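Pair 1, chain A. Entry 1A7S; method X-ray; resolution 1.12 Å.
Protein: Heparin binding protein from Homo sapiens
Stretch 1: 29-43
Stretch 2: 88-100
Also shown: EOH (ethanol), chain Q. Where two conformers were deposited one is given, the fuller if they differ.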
# COMPACT_ATOMS: atom_id res chain seq x y z
N ALA A 29 -2.12 4.03 0.25
CA ALA A 29 -2.26 4.83 1.45
C ALA A 29 -2.35 6.32 1.06
O ALA A 29 -1.57 6.79 0.23
CB ALA A 29 -1.02 4.67 2.35
N LEU A 30 -3.23 7.04 1.72
CA LEU A 30 -3.24 8.49 1.57
C LEU A 30 -1.99 9.02 2.27
O LEU A 30 -1.81 8.78 3.46
CB LEU A 30 -4.51 9.06 2.24
CG LEU A 30 -4.76 10.55 2.00
CD1 LEU A 30 -5.12 10.82 0.53
CD2 LEU A 30 -5.81 11.09 2.92
N ILE A 31 -1.13 9.77 1.55
CA ILE A 31 0.10 10.31 2.14
C ILE A 31 0.15 11.82 2.11
O ILE A 31 1.12 12.45 2.60
CB ILE A 31 1.36 9.74 1.48
CG1 ILE A 31 1.43 10.00 -0.03
CG2 ILE A 31 1.46 8.23 1.79
CD1 ILE A 31 2.83 10.04 -0.60
N HIS A 32 -0.90 12.46 1.63
CA HIS A 32 -1.04 13.90 1.46
C HIS A 32 -2.50 14.09 1.07
O HIS A 32 -3.15 13.18 0.57
CB HIS A 32 -0.10 14.35 0.31
CG HIS A 32 -0.12 15.83 -0.02
ND1 HIS A 32 0.79 16.77 0.30
CD2 HIS A 32 -0.98 16.46 -0.75
CE1 HIS A 32 0.38 17.95 -0.21
NE2 HIS A 32 -0.74 17.72 -0.87
N ALA A 33 -3.07 15.27 1.38
CA ALA A 33 -4.44 15.48 1.04
C ALA A 33 -4.82 15.18 -0.37
O ALA A 33 -5.95 14.80 -0.68
CB ALA A 33 -4.84 16.95 1.39
N ARG A 34 -3.97 15.29 -1.33
CA ARG A 34 -4.07 15.16 -2.74
C ARG A 34 -3.41 13.96 -3.35
O ARG A 34 -3.48 13.78 -4.58
CB ARG A 34 -3.65 16.46 -3.48
CG ARG A 34 -4.19 16.69 -4.84
CD ARG A 34 -3.66 18.04 -5.38
NE ARG A 34 -4.08 19.16 -4.59
CZ ARG A 34 -5.17 19.91 -4.85
NH1 ARG A 34 -6.08 19.51 -5.75
NH2 ARG A 34 -5.45 21.03 -4.15
N PHE A 35 -2.76 13.08 -2.58
CA PHE A 35 -2.00 12.01 -3.16
C PHE A 35 -2.08 10.70 -2.36
O PHE A 35 -1.98 10.67 -1.15
CB PHE A 35 -0.46 12.33 -3.27
CG PHE A 35 -0.16 13.44 -4.27
CD1 PHE A 35 -0.17 14.75 -3.80
CD2 PHE A 35 0.20 13.18 -5.54
CE1 PHE A 35 0.17 15.77 -4.68
CE2 PHE A 35 0.50 14.17 -6.44
CZ PHE A 35 0.48 15.49 -5.98
N VAL A 36 -2.24 9.63 -3.13
CA VAL A 36 -2.19 8.26 -2.67
C VAL A 36 -0.95 7.58 -3.19
O VAL A 36 -0.59 7.67 -4.37
CB VAL A 36 -3.46 7.49 -3.09
CG1 VAL A 36 -3.31 5.97 -2.96
CG2 VAL A 36 -4.63 7.94 -2.10
N MET A 37 -0.26 6.88 -2.27
CA MET A 37 0.96 6.10 -2.60
C MET A 37 0.56 4.62 -2.77
O MET A 37 -0.14 4.06 -1.92
CB MET A 37 1.97 6.22 -1.46
CG MET A 37 3.24 5.44 -1.68
SD MET A 37 4.51 5.83 -0.44
CE MET A 37 3.83 5.06 1.04
N THR A 38 1.02 4.04 -3.85
CA THR A 38 0.73 2.66 -4.20
C THR A 38 1.93 2.10 -4.98
O THR A 38 3.02 2.71 -4.98
CB THR A 38 -0.57 2.57 -5.00
OG1 THR A 38 -0.98 1.22 -5.19
CG2 THR A 38 -0.55 3.29 -6.28
N ALA A 39 1.75 0.90 -5.52
CA ALA A 39 2.79 0.24 -6.31
C ALA A 39 2.58 0.53 -7.76
O ALA A 39 1.47 0.43 -8.30
CB ALA A 39 2.75 -1.26 -6.04
N ALA A 40 3.69 0.80 -8.48
CA ALA A 40 3.64 0.90 -9.94
C ALA A 40 3.22 -0.40 -10.61
O ALA A 40 2.58 -0.37 -11.69
CB ALA A 40 4.95 1.39 -10.52
N SER A 41 3.52 -1.52 -9.98
CA SER A 41 3.15 -2.81 -10.52
C SER A 41 1.62 -3.00 -10.55
O SER A 41 1.17 -3.93 -11.22
CB SER A 41 3.78 -3.93 -9.70
OG SER A 41 3.44 -3.81 -8.32
N CYS A 42 0.87 -2.15 -9.91
CA CYS A 42 -0.61 -2.17 -9.98
C CYS A 42 -1.16 -1.58 -11.27
O CYS A 42 -2.32 -1.72 -11.57
CB CYS A 42 -1.18 -1.40 -8.81
SG CYS A 42 -0.96 -2.18 -7.20
N PHE A 43 -0.30 -0.95 -12.04
CA PHE A 43 -0.71 -0.32 -13.29
C PHE A 43 0.17 -0.94 -14.42
O PHE A 43 0.79 -0.13 -15.11
CB PHE A 43 -0.50 1.19 -13.13
CG PHE A 43 -1.45 1.73 -12.05
CD1 PHE A 43 -2.74 2.09 -12.42
CD2 PHE A 43 -1.09 1.82 -10.74
CE1 PHE A 43 -3.64 2.54 -11.47
CE2 PHE A 43 -2.01 2.27 -9.78
CZ PHE A 43 -3.28 2.60 -10.13
N ASN A 88 12.02 -0.23 -7.92
CA ASN A 88 11.41 1.09 -7.82
C ASN A 88 9.93 1.01 -8.00
O ASN A 88 9.31 1.77 -8.73
CB ASN A 88 12.08 2.04 -8.76
CG ASN A 88 13.56 2.30 -8.49
OD1 ASN A 88 14.15 1.80 -7.58
ND2 ASN A 88 14.11 3.15 -9.37
N ASP A 89 9.32 0.04 -7.31
CA ASP A 89 7.90 -0.28 -7.44
C ASP A 89 7.06 0.65 -6.59
O ASP A 89 6.60 0.32 -5.51
CB ASP A 89 7.64 -1.74 -7.12
CG ASP A 89 6.20 -2.15 -7.49
OD1 ASP A 89 5.51 -1.29 -8.08
OD2 ASP A 89 5.85 -3.30 -7.24
N LEU A 90 6.83 1.84 -7.12
CA LEU A 90 6.28 2.94 -6.36
C LEU A 90 5.56 3.89 -7.35
O LEU A 90 6.10 4.28 -8.37
CB LEU A 90 7.33 3.67 -5.60
CG LEU A 90 6.89 4.96 -4.80
CD1 LEU A 90 6.09 4.50 -3.70
CD2 LEU A 90 8.16 5.71 -4.39
N MET A 91 4.32 4.22 -7.01
CA MET A 91 3.53 5.12 -7.84
C MET A 91 2.78 6.07 -6.96
O MET A 91 2.21 5.60 -5.96
CB MET A 91 2.60 4.32 -8.75
CG MET A 91 1.83 5.27 -9.71
SD MET A 91 1.21 4.49 -11.06
CE MET A 91 2.58 3.90 -12.03
N LEU A 92 2.72 7.32 -7.31
CA LEU A 92 1.90 8.30 -6.64
C LEU A 92 0.74 8.67 -7.56
O LEU A 92 0.95 9.01 -8.71
CB LEU A 92 2.73 9.56 -6.29
CG LEU A 92 3.93 9.28 -5.40
CD1 LEU A 92 4.56 10.64 -4.95
CD2 LEU A 92 3.65 8.45 -4.20
N LEU A 93 -0.43 8.63 -6.95
CA LEU A 93 -1.69 8.96 -7.67
C LEU A 93 -2.16 10.32 -7.12
O LEU A 93 -2.43 10.47 -5.95
CB LEU A 93 -2.73 7.90 -7.36
CG LEU A 93 -2.40 6.43 -7.58
CD1 LEU A 93 -3.53 5.52 -7.19
CD2 LEU A 93 -1.93 6.19 -9.00
N GLN A 94 -2.23 11.27 -8.05
CA GLN A 94 -2.80 12.59 -7.67
C GLN A 94 -4.32 12.44 -7.76
O GLN A 94 -4.81 12.09 -8.86
CB GLN A 94 -2.30 13.69 -8.54
CG GLN A 94 -2.81 15.06 -8.16
CD GLN A 94 -2.24 16.21 -8.87
OE1 GLN A 94 -1.02 16.20 -9.18
NE2 GLN A 94 -3.03 17.28 -8.98
N LEU A 95 -4.98 12.72 -6.70
CA LEU A 95 -6.49 12.66 -6.69
C LEU A 95 -7.04 13.89 -7.36
O LEU A 95 -6.38 14.91 -7.45
CB LEU A 95 -6.93 12.60 -5.22
CG LEU A 95 -6.31 11.52 -4.37
CD1 LEU A 95 -6.86 11.59 -2.95
CD2 LEU A 95 -6.52 10.17 -4.92
N ASP A 96 -8.30 13.82 -7.79
CA ASP A 96 -8.95 14.91 -8.48
C ASP A 96 -9.16 16.15 -7.61
O ASP A 96 -9.43 17.23 -8.13
CB ASP A 96 -10.26 14.47 -9.07
CG ASP A 96 -11.35 14.04 -8.12
OD1 ASP A 96 -11.94 14.95 -7.42
OD2 ASP A 96 -11.59 12.90 -7.84
N ARG A 97 -9.10 15.98 -6.32
CA ARG A 97 -9.31 17.08 -5.35
C ARG A 97 -8.68 16.68 -4.04
O ARG A 97 -8.29 15.50 -3.84
CB ARG A 97 -10.80 17.35 -5.21
CG ARG A 97 -11.51 16.18 -4.46
CD ARG A 97 -13.04 16.29 -4.59
NE ARG A 97 -13.71 15.27 -3.76
CZ ARG A 97 -13.87 14.00 -4.16
NH1 ARG A 97 -13.56 13.58 -5.38
NH2 ARG A 97 -14.33 13.10 -3.27
N GLU A 98 -8.58 17.57 -3.07
CA GLU A 98 -8.12 17.19 -1.75
C GLU A 98 -9.15 16.34 -1.02
O GLU A 98 -10.32 16.67 -0.97
CB GLU A 98 -7.85 18.45 -0.87
CG GLU A 98 -6.58 19.14 -1.39
CD GLU A 98 -6.04 20.24 -0.54
OE1 GLU A 98 -6.58 20.54 0.53
OE2 GLU A 98 -5.05 20.88 -0.99
N ALA A 99 -8.66 15.28 -0.39
CA ALA A 99 -9.50 14.49 0.47
C ALA A 99 -9.77 15.28 1.76
O ALA A 99 -8.96 16.08 2.21
CB ALA A 99 -8.73 13.23 0.88
N ASN A 100 -10.96 15.04 2.30
CA ASN A 100 -11.27 15.64 3.59
C ASN A 100 -10.70 14.73 4.69
O ASN A 100 -10.85 13.51 4.62
CB ASN A 100 -12.79 15.72 3.83
CG ASN A 100 -13.45 16.91 3.29
OD1 ASN A 100 -12.75 17.90 2.92
ND2 ASN A 100 -14.78 16.91 3.23
C1 EOH Q . -3.65 20.40 -8.74
C2 EOH Q . -3.23 21.58 -7.87
O EOH Q . -2.61 20.07 -9.70
O HOH W 1 -5.72 17.41 -7.84

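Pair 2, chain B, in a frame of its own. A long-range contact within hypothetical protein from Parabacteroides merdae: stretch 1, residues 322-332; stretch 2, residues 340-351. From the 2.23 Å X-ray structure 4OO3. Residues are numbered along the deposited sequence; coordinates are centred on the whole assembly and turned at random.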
# COMPACT_ATOMS: atom_id res chain seq x y z
N LYS B 322 -2.23 -21.14 -3.93
CA LYS B 322 -2.31 -22.58 -4.12
C LYS B 322 -1.60 -22.99 -5.39
O LYS B 322 -1.96 -22.55 -6.48
CB LYS B 322 -3.77 -23.03 -4.14
CG LYS B 322 -4.50 -22.73 -2.84
CD LYS B 322 -5.70 -23.63 -2.62
CE LYS B 322 -6.79 -23.33 -3.62
NZ LYS B 322 -8.15 -23.66 -3.11
N GLY B 323 -0.56 -23.81 -5.24
CA GLY B 323 0.17 -24.38 -6.37
C GLY B 323 -0.17 -25.85 -6.50
O GLY B 323 -0.68 -26.45 -5.56
N SER B 324 0.11 -26.43 -7.67
CA SER B 324 -0.20 -27.84 -7.93
C SER B 324 0.53 -28.80 -6.98
O SER B 324 0.05 -29.92 -6.74
CB SER B 324 0.09 -28.20 -9.39
OG SER B 324 1.46 -28.06 -9.70
N LYS B 325 1.67 -28.38 -6.43
CA LYS B 325 2.40 -29.18 -5.44
C LYS B 325 2.16 -28.75 -4.00
O LYS B 325 2.14 -29.59 -3.10
CB LYS B 325 3.90 -29.14 -5.71
CG LYS B 325 4.33 -29.84 -6.99
CD LYS B 325 5.84 -29.98 -7.02
CE LYS B 325 6.35 -30.31 -8.41
NZ LYS B 325 5.93 -31.67 -8.83
N ALA B 326 1.98 -27.45 -3.78
CA ALA B 326 1.91 -26.94 -2.42
C ALA B 326 1.19 -25.61 -2.30
O ALA B 326 1.19 -24.81 -3.24
CB ALA B 326 3.32 -26.81 -1.85
N ASP B 327 0.57 -25.41 -1.13
CA ASP B 327 0.05 -24.11 -0.71
C ASP B 327 1.12 -23.35 0.06
O ASP B 327 1.75 -23.90 0.97
CB ASP B 327 -1.17 -24.29 0.21
CG ASP B 327 -2.34 -24.97 -0.48
OD1 ASP B 327 -2.41 -24.94 -1.72
OD2 ASP B 327 -3.20 -25.53 0.23
N LEU B 328 1.33 -22.09 -0.31
CA LEU B 328 2.17 -21.18 0.47
C LEU B 328 1.25 -20.31 1.33
O LEU B 328 0.37 -19.64 0.81
CB LEU B 328 3.01 -20.30 -0.45
CG LEU B 328 3.90 -21.04 -1.44
CD1 LEU B 328 4.56 -20.05 -2.38
CD2 LEU B 328 4.93 -21.88 -0.70
N VAL B 329 1.48 -20.33 2.63
CA VAL B 329 0.52 -19.79 3.59
C VAL B 329 1.19 -18.80 4.53
O VAL B 329 2.23 -19.11 5.12
CB VAL B 329 -0.11 -20.94 4.43
CG1 VAL B 329 -1.01 -20.39 5.54
CG2 VAL B 329 -0.89 -21.88 3.53
N ILE B 330 0.60 -17.62 4.66
CA ILE B 330 1.00 -16.66 5.68
C ILE B 330 -0.01 -16.72 6.81
O ILE B 330 -1.22 -16.69 6.56
CB ILE B 330 0.99 -15.21 5.16
CG1 ILE B 330 1.88 -15.04 3.93
CG2 ILE B 330 1.42 -14.26 6.27
CD1 ILE B 330 3.36 -15.19 4.22
N ARG B 331 0.49 -16.82 8.03
CA ARG B 331 -0.32 -16.62 9.22
C ARG B 331 0.25 -15.46 10.01
O ARG B 331 1.47 -15.33 10.16
CB ARG B 331 -0.35 -17.87 10.09
CG ARG B 331 -1.06 -19.05 9.45
CD ARG B 331 -0.86 -20.31 10.26
NE ARG B 331 -0.68 -21.47 9.40
CZ ARG B 331 -1.66 -22.11 8.78
NH1 ARG B 331 -2.92 -21.72 8.91
NH2 ARG B 331 -1.38 -23.15 8.01
N GLN B 332 -0.65 -14.60 10.48
CA GLN B 332 -0.29 -13.46 11.30
C GLN B 332 -1.43 -13.21 12.29
O GLN B 332 -2.30 -12.37 12.07
CB GLN B 332 -0.02 -12.24 10.44
CG GLN B 332 0.43 -11.03 11.23
CD GLN B 332 0.38 -9.77 10.40
OE1 GLN B 332 1.09 -9.64 9.40
NE2 GLN B 332 -0.46 -8.82 10.81
N PRO B 340 4.05 -11.71 10.77
CA PRO B 340 3.77 -12.68 9.70
C PRO B 340 4.78 -13.83 9.64
O PRO B 340 5.99 -13.60 9.75
CB PRO B 340 3.82 -11.84 8.41
CG PRO B 340 4.59 -10.61 8.76
CD PRO B 340 4.36 -10.37 10.23
N GLU B 341 4.27 -15.05 9.51
CA GLU B 341 5.09 -16.24 9.36
C GLU B 341 4.62 -16.99 8.12
O GLU B 341 3.42 -17.07 7.86
CB GLU B 341 4.98 -17.17 10.58
CG GLU B 341 5.45 -16.57 11.90
CD GLU B 341 6.93 -16.20 11.93
OE1 GLU B 341 7.70 -16.66 11.05
OE2 GLU B 341 7.34 -15.44 12.83
N LEU B 342 5.58 -17.54 7.38
CA LEU B 342 5.32 -18.22 6.11
C LEU B 342 5.41 -19.73 6.28
O LEU B 342 6.29 -20.23 6.97
CB LEU B 342 6.33 -17.74 5.06
CG LEU B 342 6.31 -18.36 3.65
CD1 LEU B 342 4.97 -18.22 2.96
CD2 LEU B 342 7.42 -17.72 2.82
N PHE B 343 4.47 -20.45 5.65
CA PHE B 343 4.46 -21.92 5.68
C PHE B 343 4.34 -22.52 4.28
O PHE B 343 3.70 -21.95 3.40
CB PHE B 343 3.29 -22.42 6.54
CG PHE B 343 3.39 -22.00 7.99
CD1 PHE B 343 2.96 -20.75 8.40
CD2 PHE B 343 3.91 -22.87 8.94
CE1 PHE B 343 3.05 -20.37 9.72
CE2 PHE B 343 4.00 -22.50 10.27
CZ PHE B 343 3.57 -21.24 10.66
N VAL B 344 4.98 -23.68 4.09
CA VAL B 344 4.84 -24.49 2.89
C VAL B 344 4.04 -25.74 3.25
O VAL B 344 4.44 -26.50 4.13
CB VAL B 344 6.21 -24.95 2.35
CG1 VAL B 344 6.04 -25.89 1.16
CG2 VAL B 344 7.07 -23.75 1.99
N GLU B 345 2.91 -25.94 2.58
CA GLU B 345 2.02 -27.05 2.89
C GLU B 345 1.80 -27.89 1.64
O GLU B 345 1.22 -27.42 0.67
CB GLU B 345 0.68 -26.52 3.41
CG GLU B 345 0.84 -25.42 4.45
CD GLU B 345 -0.41 -25.18 5.28
OE1 GLU B 345 -1.51 -25.63 4.88
OE2 GLU B 345 -0.29 -24.54 6.35
N ALA B 346 2.29 -29.12 1.66
CA ALA B 346 2.14 -29.99 0.50
C ALA B 346 0.68 -30.31 0.28
O ALA B 346 -0.10 -30.38 1.24
CB ALA B 346 2.94 -31.27 0.68
N VAL B 347 0.31 -30.46 -0.98
CA VAL B 347 -1.04 -30.87 -1.36
C VAL B 347 -1.21 -32.34 -0.99
O VAL B 347 -0.25 -33.11 -1.07
CB VAL B 347 -1.29 -30.63 -2.87
CG1 VAL B 347 -2.56 -31.31 -3.35
CG2 VAL B 347 -1.35 -29.13 -3.15
N LYS B 348 -2.41 -32.72 -0.54
CA LYS B 348 -2.70 -34.11 -0.19
C LYS B 348 -2.54 -35.05 -1.40
O LYS B 348 -2.84 -34.67 -2.53
CB LYS B 348 -4.11 -34.25 0.39
CG LYS B 348 -5.22 -33.70 -0.50
CD LYS B 348 -6.59 -33.95 0.08
CE LYS B 348 -7.65 -33.21 -0.71
NZ LYS B 348 -9.00 -33.48 -0.16
N GLY B 349 -2.05 -36.26 -1.14
CA GLY B 349 -1.86 -37.27 -2.18
C GLY B 349 -0.43 -37.41 -2.71
O GLY B 349 -0.08 -38.44 -3.27
N VAL B 350 0.38 -36.37 -2.51
CA VAL B 350 1.73 -36.32 -3.08
C VAL B 350 2.70 -37.28 -2.38
O VAL B 350 2.47 -37.67 -1.23
CB VAL B 350 2.36 -34.90 -3.02
CG1 VAL B 350 1.48 -33.89 -3.75
CG2 VAL B 350 2.63 -34.48 -1.58
N ASP B 351 3.77 -37.63 -3.09
CA ASP B 351 4.86 -38.42 -2.51
C ASP B 351 5.67 -37.53 -1.57
O ASP B 351 6.53 -36.76 -2.01
CB ASP B 351 5.74 -39.00 -3.63
CG ASP B 351 6.79 -39.96 -3.11
OD1 ASP B 351 6.73 -40.33 -1.92
OD2 ASP B 351 7.67 -40.34 -3.91

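In both pairs two neighbouring strands run antiparallel, with directions 156° apart in pair 1 (35-38 against 91-95) and 159° in pair 2 (326-332 against 341-346); fourteen central residues superpose with a backbone RMSD of 0.8 Å. The register is the same. Val A36 and Leu A93 match Asp B327 and Glu B345, and in each pair these two residues exchange both backbone hydrogen bonds: Val A36 N to Leu A93 O 2.9 Å and Leu A93 N to Val A36 O 2.8 Å, against Asp B327 N to Glu B345 O and Glu B345 N to Asp B327 O, both 2.8 Å. The next such rung, Thr A38 with Met A91, matches Val B329 with Phe B343. At the other end, Leu A95 N donates to Arg A34 O and the matching Val B347 N to Lys B325 O, at 2.8 and 2.9 Å. Beyond Thr A38 the pairs part: pair 1 turns into a 3-10 segment, where Asp A89 OD1 accepts from Ser A41 N (2.8 Å), whereas the matching Glu B341 stays in the ladder and pairs with Arg B331.

On the face carrying Met A37 and Leu A92, pair 2 has Leu B328 and Val B344. All are buried, and the gap is filled differently. Met A37 CB lies 3.9 Å from Leu A92 CD2, and its CG reaches Leu A90 CD1 at 3.6 Å; in pair 2 Leu B328 CD2 meets Val B344 CG2 at 3.9 Å, while Leu B328 CB is 4.4 Å from Leu B342 CD1. Leu A90 and Leu B342 keep the same t,p rotamer, and their side-chain centres fall 0.8 Å apart. Farther along this face, Phe A35 sets its ring beside Gln A94, CE2 to CB 3.5 Å. Two alanines replace them, and the backbones draw in slightly: the CA atoms of Ala B326 and Ala B346 are 4.2 Å apart, those of Phe A35 and Gln A94 4.6 Å. Ala B326 CB then packs on Val B344 CG1 at 4.2 Å.

The face of Val A36, Thr A38, Met A91 and Leu A93 shows the sharper change. In pair 1 it is buried and largely apolar: Val A36 CG1 lies 4.3 Å from Leu A93 CD1, Thr A38 CG2 lies 3.8 Å from the same Leu A93 CD1, and Val A36 CG2 approaches Leu A95 CD2 at 4.1 Å. Met A91 SD lies 3.5 Å from Phe A43 CD2, and Met A91 CE 3.8 Å from Ala A40 CB. The matching Asp B327 and Glu B345 are partly exposed. Asp B327 CB lies 4.3 Å from Glu B345 CB, but the carboxylate of Glu B345 passes Val B329, CD to CG2 3.8 Å, and forms a salt bridge with Arg B331, OE2 to NH2 at a very short 2.4 Å. Phe B343, in the place of Met A91, lies under the arginine: Arg B331 NE is over one face of its ring, 3.8 Å from Phe B343 CD1, and any cation-pi attraction is weak at most. Pair 1 thus fills this face with apolar contacts, aliphatic, thioether and aromatic; pair 2 fills it with a charged pair laid along valine and phenylalanine.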